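Long-range contact in Exo-arabinanase (Penicillium chrysogenum, PDB 3A72), which binds arabinobiose in its glycan pocket and probably hydrolyses alpha-1,5-linked L-arabinan from the chain end: residues L31-Y43 with F52-W64. Residues are numbered along the deposited sequence; the frame is centred on the assembly and turned at random.
Sequences LPNGDLLATWENY and FPIYRSKDHGKTW. With AHR (alpha-L-arabinofuranose), chain B.
Asp35 OD2 is held by three groups: Lys58 NZ forms a salt bridge to the carboxylate, 3.3 Å from OD2, its hydrogen bonds to both oxygens weak; Asn33 ND2 meets OD2 from above the carboxylate plane at 3.1 Å; and a water that also accepts from Lys58 NZ donates to it, bridging the two side chains. The lysine's flexible chain bends about CG-CD and CD-CE, which folds NZ back over the carboxylate. Beyond this salt bridge the strands run antiparallel; Ser57 N to Leu36 O and Ala38 N to Tyr55 O, each 2.8 Å, bracket the non-hydrogen-bonded pair Leu37–Arg56, whose aliphatic carbons run side by side. Past the last bridge pair, Ala38 with Tyr55, threonine suits its place because its hydroxyl can take up a main-chain carbonyl: Thr39 OG1, anti to the backbone N (chi1 -168°), donates to Pro53 O at 2.7 Å. Trp40 takes chi1 55°, setting its CG between backbone N and carbonyl carbon; compact Pro53 lays CG over one indole face, while Trp40 CH2 stands over a face of the Tyr55 ring, 3.4 Å from Tyr55 CD1. Small Ala38 leaves Trp64 room to bring CZ3 within 3.8 Å of Ala38 CB. Glu41 OE2 accepts from arabinose O5 at 2.7 Å and from Gln82 N. Strands 36-42 and 52-57 form the central hairpin of a four-stranded blade in a six-bladed beta-propeller, reaching the glycan pocket at Glu41.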
ATOM      1  N   LEU A  31       0.890 -14.206   6.806  1.00  4.90           N
ATOM      2  CA  LEU A  31       1.800 -15.276   6.441  1.00  5.53           C
ATOM      3  C   LEU A  31       0.989 -16.537   6.158  1.00  5.70           C
ATOM      4  O   LEU A  31      -0.178 -16.662   6.571  1.00  6.12           O
ATOM      5  CB  LEU A  31       2.805 -15.506   7.556  1.00  6.58           C
ATOM      6  CG  LEU A  31       3.606 -14.295   7.971  1.00  7.25           C
ATOM      7  CD1 LEU A  31       4.712 -14.762   8.912  1.00 12.57           C
ATOM      8  CD2 LEU A  31       4.198 -13.532   6.791  1.00  9.09           C
ATOM      9  N   PRO A  32       1.533 -17.507   5.439  1.00  7.35           N
ATOM     10  CA  PRO A  32       0.744 -18.731   5.108  1.00  8.09           C
ATOM     11  C   PRO A  32       0.152 -19.444   6.327  1.00  7.64           C
ATOM     12  O   PRO A  32      -0.975 -19.964   6.167  1.00  9.17           O
ATOM     13  CB  PRO A  32       1.769 -19.609   4.370  1.00 11.22           C
ATOM     14  CG  PRO A  32       2.580 -18.547   3.630  1.00 10.12           C
ATOM     15  CD  PRO A  32       2.788 -17.461   4.672  1.00  8.75           C
ATOM     16  N   ASN A  33       0.816 -19.385   7.498  1.00  6.50           N
ATOM     17  CA  ASN A  33       0.251 -20.030   8.693  1.00  6.37           C
ATOM     18  C   ASN A  33      -0.880 -19.261   9.321  1.00  5.63           C
ATOM     19  O   ASN A  33      -1.471 -19.741  10.298  1.00  6.72           O
ATOM     20  CB  ASN A  33       1.330 -20.284   9.742  1.00  6.96           C
ATOM     21  CG  ASN A  33       1.836 -19.089  10.450  1.00  9.37           C
ATOM     22  OD1 ASN A  33       1.479 -17.950  10.097  1.00  7.46           O
ATOM     23  ND2 ASN A  33       2.602 -19.320  11.523  1.00 14.89           N
ATOM     24  N   GLY A  34      -1.231 -18.116   8.771  1.00  5.40           N
ATOM     25  CA  GLY A  34      -2.293 -17.274   9.244  1.00  5.62           C
ATOM     26  C   GLY A  34      -1.871 -16.100  10.078  1.00  4.92           C
ATOM     27  O   GLY A  34      -2.677 -15.194  10.310  1.00  5.75           O
ATOM     28  N   ASP A  35      -0.632 -16.069  10.578  1.00  4.93           N
ATOM     29  CA  ASP A  35      -0.176 -14.973  11.397  1.00  5.23           C
ATOM     30  C   ASP A  35      -0.254 -13.639  10.627  1.00  4.86           C
ATOM     31  O   ASP A  35      -0.030 -13.577   9.432  1.00  5.39           O
ATOM     32  CB  ASP A  35       1.267 -15.224  11.860  1.00  5.62           C
ATOM     33  CG  ASP A  35       1.428 -16.332  12.883  1.00  6.41           C
ATOM     34  OD1 ASP A  35       0.407 -16.810  13.404  1.00  6.92           O
ATOM     35  OD2 ASP A  35       2.639 -16.680  13.113  1.00  8.20           O
ATOM     36  N   LEU A  36      -0.543 -12.574  11.369  1.00  4.65           N
ATOM     37  CA  LEU A  36      -0.637 -11.223  10.833  1.00  4.99           C
ATOM     38  C   LEU A  36       0.561 -10.394  11.284  1.00  5.21           C
ATOM     39  O   LEU A  36       0.909 -10.400  12.471  1.00  6.85           O
ATOM     40  CB  LEU A  36      -1.901 -10.560  11.331  1.00  6.54           C
ATOM     41  CG  LEU A  36      -3.177 -11.265  11.211  1.00  9.16           C
ATOM     42  CD1 LEU A  36      -4.337 -10.427  11.735  1.00 11.63           C
ATOM     43  CD2 LEU A  36      -3.467 -11.713   9.786  1.00 13.46           C
ATOM     44  N   LEU A  37       1.132  -9.655  10.343  1.00  4.91           N
ATOM     45  CA  LEU A  37       2.191  -8.680  10.626  1.00  4.59           C
ATOM     46  C   LEU A  37       1.742  -7.314  10.196  1.00  4.93           C
ATOM     47  O   LEU A  37       1.058  -7.166   9.150  1.00  6.48           O
ATOM     48  CB  LEU A  37       3.471  -9.039   9.867  1.00  5.52           C
ATOM     49  CG  LEU A  37       4.092 -10.423  10.150  1.00  6.59           C
ATOM     50  CD1 LEU A  37       5.337 -10.567   9.327  1.00  8.92           C
ATOM     51  CD2 LEU A  37       4.390 -10.568  11.594  1.00  7.17           C
ATOM     52  N   ALA A  38       2.131  -6.308  10.966  1.00  4.70           N
ATOM     53  CA  ALA A  38       1.794  -4.925  10.701  1.00  4.71           C
ATOM     54  C   ALA A  38       3.055  -4.073  10.840  1.00  4.29           C
ATOM     55  O   ALA A  38       3.912  -4.314  11.685  1.00  5.31           O
ATOM     56  CB  ALA A  38       0.730  -4.432  11.664  1.00  5.81           C
ATOM     57  N   THR A  39       3.120  -3.035  10.011  1.00  4.58           N
ATOM     58  CA  THR A  39       4.149  -2.011  10.071  1.00  4.57           C
ATOM     59  C   THR A  39       3.559  -0.668   9.663  1.00  4.26           C
ATOM     60  O   THR A  39       2.373  -0.552   9.279  1.00  4.52           O
ATOM     61  CB  THR A  39       5.352  -2.406   9.192  1.00  4.80           C
ATOM     62  OG1 THR A  39       6.459  -1.544   9.477  1.00  5.41           O
ATOM     63  CG2 THR A  39       5.052  -2.274   7.720  1.00  5.17           C
ATOM     64  N   TRP A  40       4.349   0.393   9.780  1.00  4.50           N
ATOM     65  CA  TRP A  40       3.958   1.756   9.573  1.00  4.10           C
ATOM     66  C   TRP A  40       5.197   2.627   9.579  1.00  4.27           C
ATOM     67  O   TRP A  40       6.260   2.214  10.041  1.00  5.19           O
ATOM     68  CB  TRP A  40       2.960   2.225  10.666  1.00  4.85           C
ATOM     69  CG  TRP A  40       3.466   2.048  12.051  1.00  4.85           C
ATOM     70  CD1 TRP A  40       4.209   2.918  12.781  1.00  5.38           C
ATOM     71  CD2 TRP A  40       3.284   0.886  12.876  1.00  4.97           C
ATOM     72  NE1 TRP A  40       4.457   2.331  13.996  1.00  5.94           N
ATOM     73  CE2 TRP A  40       3.934   1.115  14.120  1.00  5.26           C
ATOM     74  CE3 TRP A  40       2.606  -0.335  12.744  1.00  5.39           C
ATOM     75  CZ2 TRP A  40       3.971   0.208  15.156  1.00  6.05           C
ATOM     76  CZ3 TRP A  40       2.626  -1.252  13.780  1.00  6.33           C
ATOM     77  CH2 TRP A  40       3.280  -0.963  14.979  1.00  6.45           C
ATOM     78  N   GLU A  41       5.064   3.838   9.074  1.00  4.23           N
ATOM     79  CA  GLU A  41       6.027   4.900   9.267  1.00  4.53           C
ATOM     80  C   GLU A  41       6.029   5.314  10.736  1.00  4.64           C
ATOM     81  O   GLU A  41       4.970   5.662  11.290  1.00  4.98           O
ATOM     82  CB  GLU A  41       5.672   6.133   8.436  1.00  4.58           C
ATOM     83  CG  GLU A  41       5.663   5.888   6.923  1.00  4.26           C
ATOM     84  CD  GLU A  41       5.119   7.024   6.096  1.00  4.57           C
ATOM     85  OE1 GLU A  41       4.662   8.048   6.679  1.00  5.10           O
ATOM     86  OE2 GLU A  41       5.087   6.875   4.833  1.00  4.61           O
ATOM     87  N   ASN A  42       7.201   5.234  11.358  1.00  5.01           N
ATOM     88  CA  ASN A  42       7.351   5.355  12.816  1.00  5.30           C
ATOM     89  C   ASN A  42       8.241   6.547  13.087  1.00  5.39           C
ATOM     90  O   ASN A  42       9.482   6.493  12.864  1.00  5.84           O
ATOM     91  CB  ASN A  42       7.914   4.033  13.318  1.00  5.49           C
ATOM     92  CG  ASN A  42       7.918   3.883  14.823  1.00  6.01           C
ATOM     93  OD1 ASN A  42       9.021   3.925  15.505  1.00  9.36           O
ATOM     94  ND2 ASN A  42       6.838   3.740  15.396  1.00  5.02           N
ATOM     95  N   TYR A  43       7.644   7.637  13.506  1.00  5.54           N
ATOM     96  CA  TYR A  43       8.321   8.962  13.575  1.00  6.18           C
ATOM     97  C   TYR A  43       8.971   9.167  14.944  1.00  6.11           C
ATOM     98  O   TYR A  43       8.673  10.069  15.702  1.00  7.36           O
ATOM     99  CB  TYR A  43       7.343  10.068  13.239  1.00  6.51           C
ATOM    100  CG  TYR A  43       6.840  10.072  11.817  1.00  6.00           C
ATOM    101  CD1 TYR A  43       7.319  10.996  10.909  1.00  6.24           C
ATOM    102  CD2 TYR A  43       5.883   9.141  11.368  1.00  6.44           C
ATOM    103  CE1 TYR A  43       6.889  11.035   9.588  1.00  5.99           C
ATOM    104  CE2 TYR A  43       5.453   9.187  10.033  1.00  5.22           C
ATOM    105  CZ  TYR A  43       5.975  10.122   9.165  1.00  5.70           C
ATOM    106  OH  TYR A  43       5.568  10.193   7.854  1.00  6.02           O
ATOM    107  N   PHE A  52      11.417   0.709  10.523  1.00  5.40           N
ATOM    108  CA  PHE A  52      10.063   0.168  10.413  1.00  4.93           C
ATOM    109  C   PHE A  52       9.839  -0.943  11.447  1.00  5.40           C
ATOM    110  O   PHE A  52      10.500  -1.969  11.382  1.00  5.70           O
ATOM    111  CB  PHE A  52       9.770  -0.358   9.032  1.00  5.50           C
ATOM    112  CG  PHE A  52       9.772   0.676   7.929  1.00  5.04           C
ATOM    113  CD1 PHE A  52       9.062   1.875   8.049  1.00  5.93           C
ATOM    114  CD2 PHE A  52      10.469   0.437   6.751  1.00  5.52           C
ATOM    115  CE1 PHE A  52       9.077   2.803   7.006  1.00  6.55           C
ATOM    116  CE2 PHE A  52      10.452   1.340   5.715  1.00  6.56           C
ATOM    117  CZ  PHE A  52       9.758   2.530   5.853  1.00  6.76           C
ATOM    118  N   PRO A  53       8.933  -0.742  12.397  1.00  5.38           N
ATOM    119  CA  PRO A  53       8.645  -1.781  13.392  1.00  5.58           C
ATOM    120  C   PRO A  53       7.804  -2.874  12.755  1.00  5.26           C
ATOM    121  O   PRO A  53       7.007  -2.601  11.894  1.00  6.21           O
ATOM    122  CB  PRO A  53       7.853  -1.053  14.465  1.00  6.38           C
ATOM    123  CG  PRO A  53       7.207   0.075  13.745  1.00  8.21           C
ATOM    124  CD  PRO A  53       8.137   0.477  12.623  1.00  6.00           C
ATOM    125  N   ILE A  54       7.988  -4.103  13.265  1.00  5.16           N
ATOM    126  CA  ILE A  54       7.202  -5.251  12.787  1.00  5.13           C
ATOM    127  C   ILE A  54       6.470  -5.810  13.976  1.00  5.10           C
ATOM    128  O   ILE A  54       7.112  -6.334  14.909  1.00  5.70           O
ATOM    129  CB  ILE A  54       8.090  -6.293  12.123  1.00  5.46           C
ATOM    130  CG1 ILE A  54       8.949  -5.754  11.002  1.00  5.84           C
ATOM    131  CG2 ILE A  54       7.249  -7.476  11.643  1.00  6.45           C
ATOM    132  CD1 ILE A  54       8.203  -5.227   9.815  1.00  7.14           C
ATOM    133  N   TYR A  55       5.141  -5.696  13.986  1.00  5.03           N
ATOM    134  CA  TYR A  55       4.289  -6.204  15.054  1.00  5.10           C
ATOM    135  C   TYR A  55       3.526  -7.394  14.524  1.00  4.81           C
ATOM    136  O   TYR A  55       3.048  -7.403  13.399  1.00  6.65           O
ATOM    137  CB  TYR A  55       3.328  -5.138  15.558  1.00  5.50           C
ATOM    138  CG  TYR A  55       3.904  -4.178  16.595  1.00  5.79           C
ATOM    139  CD1 TYR A  55       5.077  -3.484  16.376  1.00  6.77           C
ATOM    140  CD2 TYR A  55       3.214  -3.920  17.762  1.00  7.02           C
ATOM    141  CE1 TYR A  55       5.557  -2.612  17.292  1.00  8.27           C
ATOM    142  CE2 TYR A  55       3.697  -3.026  18.704  1.00  9.29           C
ATOM    143  CZ  TYR A  55       4.876  -2.366  18.480  1.00  8.85           C
ATOM    144  OH  TYR A  55       5.336  -1.511  19.433  1.00 11.23           O
ATOM    145  N   ARG A  56       3.363  -8.424  15.364  1.00  5.07           N
ATOM    146  CA  ARG A  56       2.688  -9.663  14.995  1.00  4.97           C
ATOM    147  C   ARG A  56       1.475  -9.915  15.864  1.00  4.51           C
ATOM    148  O   ARG A  56       1.493  -9.630  17.065  1.00  5.35           O
ATOM    149  CB  ARG A  56       3.638 -10.851  15.186  1.00  5.49           C
ATOM    150  CG  ARG A  56       3.025 -12.199  14.841  1.00  5.75           C
ATOM    151  CD  ARG A  56       4.074 -13.267  14.703  1.00  6.63           C
ATOM    152  NE  ARG A  56       4.733 -13.565  15.966  1.00  6.67           N
ATOM    153  CZ  ARG A  56       5.863 -14.217  16.105  1.00  9.21           C
ATOM    154  NH1 ARG A  56       6.526 -14.597  15.040  1.00 11.85           N
ATOM    155  NH2 ARG A  56       6.300 -14.456  17.364  1.00 13.61           N
ATOM    156  N   SER A  57       0.444 -10.486  15.263  1.00  4.84           N
ATOM    157  CA  SER A  57      -0.691 -11.065  15.977  1.00  4.72           C
ATOM    158  C   SER A  57      -0.832 -12.511  15.599  1.00  4.72           C
ATOM    159  O   SER A  57      -0.888 -12.844  14.398  1.00  5.38           O
ATOM    160  CB  SER A  57      -1.994 -10.309  15.674  1.00  5.51           C
ATOM    161  OG  SER A  57      -3.087 -10.975  16.317  1.00  5.86           O
ATOM    162  N   LYS A  58      -0.937 -13.381  16.597  1.00  5.18           N
ATOM    163  CA  LYS A  58      -1.160 -14.821  16.438  1.00  5.35           C
ATOM    164  C   LYS A  58      -2.551 -15.239  16.857  1.00  5.76           C
ATOM    165  O   LYS A  58      -2.855 -16.432  16.913  1.00  6.28           O
ATOM    166  CB  LYS A  58      -0.093 -15.636  17.193  1.00  5.66           C
ATOM    167  CG  LYS A  58       1.289 -15.456  16.588  1.00  5.86           C
ATOM    168  CD  LYS A  58       2.354 -16.243  17.288  1.00  7.36           C
ATOM    169  CE  LYS A  58       2.108 -17.689  17.178  1.00  8.00           C
ATOM    170  NZ  LYS A  58       2.023 -18.314  15.877  1.00 64.60           N
ATOM    171  N   ASP A  59      -3.455 -14.278  17.114  1.00  6.66           N
ATOM    172  CA  ASP A  59      -4.831 -14.545  17.559  1.00  6.71           C
ATOM    173  C   ASP A  59      -5.813 -13.750  16.705  1.00  6.91           C
ATOM    174  O   ASP A  59      -6.868 -13.304  17.131  1.00  7.94           O
ATOM    175  CB  ASP A  59      -5.022 -14.287  19.050  1.00  7.34           C
ATOM    176  CG  ASP A  59      -4.613 -12.923  19.514  1.00  5.92           C
ATOM    177  OD1 ASP A  59      -4.340 -12.059  18.606  1.00  6.25           O
ATOM    178  OD2 ASP A  59      -4.565 -12.680  20.745  1.00  7.46           O
ATOM    179  N   HIS A  60      -5.464 -13.583  15.431  1.00  7.02           N
ATOM    180  CA  HIS A  60      -6.328 -13.030  14.432  1.00  7.93           C
ATOM    181  C   HIS A  60      -6.713 -11.581  14.716  1.00  7.71           C
ATOM    182  O   HIS A  60      -7.764 -11.078  14.306  1.00  7.85           O
ATOM    183  CB  HIS A  60      -7.597 -13.868  14.208  1.00  9.52           C
ATOM    184  CG  HIS A  60      -7.366 -15.295  13.833  1.00 14.67           C
ATOM    185  ND1 HIS A  60      -6.480 -15.689  12.891  1.00 17.92           N
ATOM    186  CD2 HIS A  60      -7.955 -16.436  14.247  1.00 19.56           C
ATOM    187  CE1 HIS A  60      -6.451 -16.985  12.690  1.00 20.84           C
ATOM    188  NE2 HIS A  60      -7.343 -17.459  13.553  1.00 26.95           N
ATOM    189  N   GLY A  61      -5.764 -10.847  15.333  1.00  6.98           N
ATOM    190  CA  GLY A  61      -5.853  -9.443  15.538  1.00  6.55           C
ATOM    191  C   GLY A  61      -6.254  -8.983  16.904  1.00  6.04           C
ATOM    192  O   GLY A  61      -6.265  -7.790  17.141  1.00  6.45           O
ATOM    193  N   LYS A  62      -6.543  -9.925  17.823  1.00  6.89           N
ATOM    194  CA  LYS A  62      -6.916  -9.520  19.166  1.00  7.70           C
ATOM    195  C   LYS A  62      -5.772  -8.878  19.944  1.00  6.59           C
ATOM    196  O   LYS A  62      -6.023  -7.930  20.693  1.00  7.40           O
ATOM    197  CB  LYS A  62      -7.475 -10.693  20.019  1.00  8.91           C
ATOM    198  CG  LYS A  62      -8.840 -11.170  19.613  1.00 10.57           C
ATOM    199  CD  LYS A  62      -9.405 -12.380  20.397  1.00 12.64           C
ATOM    200  CE  LYS A  62     -10.680 -13.194  19.934  1.00 37.70           C
ATOM    201  NZ  LYS A  62     -12.037 -13.898  20.438  1.00 21.21           N
ATOM    202  N   THR A  63      -4.558  -9.450  19.824  1.00  6.00           N
ATOM    203  CA  THR A  63      -3.384  -8.936  20.517  1.00  6.30           C
ATOM    204  C   THR A  63      -2.224  -8.850  19.554  1.00  4.92           C
ATOM    205  O   THR A  63      -2.146  -9.559  18.551  1.00  5.68           O
ATOM    206  CB  THR A  63      -2.992  -9.789  21.739  1.00  6.26           C
ATOM    207  OG1 THR A  63      -2.599 -11.090  21.320  1.00  6.56           O
ATOM    208  CG2 THR A  63      -4.141  -9.900  22.729  1.00  8.83           C
ATOM    209  N   TRP A  64      -1.306  -7.984  19.909  1.00  5.51           N
ATOM    210  CA  TRP A  64      -0.157  -7.584  19.063  1.00  5.39           C
ATOM    211  C   TRP A  64       1.103  -7.453  19.892  1.00  5.87           C
ATOM    212  O   TRP A  64       1.062  -6.961  21.038  1.00  8.54           O
ATOM    213  CB  TRP A  64      -0.424  -6.219  18.362  1.00  6.18           C
ATOM    214  CG  TRP A  64      -1.591  -6.368  17.415  1.00  5.79           C
ATOM    215  CD1 TRP A  64      -2.914  -6.252  17.709  1.00  5.90           C
ATOM    216  CD2 TRP A  64      -1.516  -6.701  16.021  1.00  5.35           C
ATOM    217  NE1 TRP A  64      -3.680  -6.500  16.587  1.00  5.42           N
ATOM    218  CE2 TRP A  64      -2.853  -6.766  15.540  1.00  5.21           C
ATOM    219  CE3 TRP A  64      -0.457  -6.946  15.126  1.00  5.47           C
ATOM    220  CZ2 TRP A  64      -3.120  -7.071  14.212  1.00  5.84           C
ATOM    221  CZ3 TRP A  64      -0.746  -7.248  13.806  1.00  5.81           C
ATOM    222  CH2 TRP A  64      -2.042  -7.302  13.361  1.00  6.17           C
TER
HETATM  223  O5  AHR B   2       4.083   8.821   3.293  1.00  4.82           O
HETATM  224  C5  AHR B   2       4.528  10.081   3.876  1.00  4.71           C
HETATM  225  C4  AHR B   2       3.930  11.218   3.075  1.00  4.80           C
HETATM  226  O4  AHR B   2       4.498  11.169   1.722  1.00  5.02           O
HETATM  227  C3  AHR B   2       4.410  12.575   3.571  1.00  4.85           C
HETATM  228  O3  AHR B   2       3.599  13.064   4.658  1.00  5.80           O
HETATM  229  C2  AHR B   2       4.168  13.438   2.315  1.00  4.90           C
HETATM  230  O2  AHR B   2       5.018  14.607   2.274  1.00  6.30           O
HETATM  231  C1  AHR B   2       4.515  12.481   1.165  1.00  4.50           C
HETATM  232  O   HOH W   1      -4.980 -14.327  11.480  1.00 26.80           O
HETATM  233  O   HOH W   2       0.126 -19.185  14.519  1.00  6.80           O
HETATM  234  O   HOH W   3      -2.283 -16.744  13.561  1.00  9.22           O
HETATM  235  O   HOH W   4       4.290 -18.027  14.866  1.00 19.91           O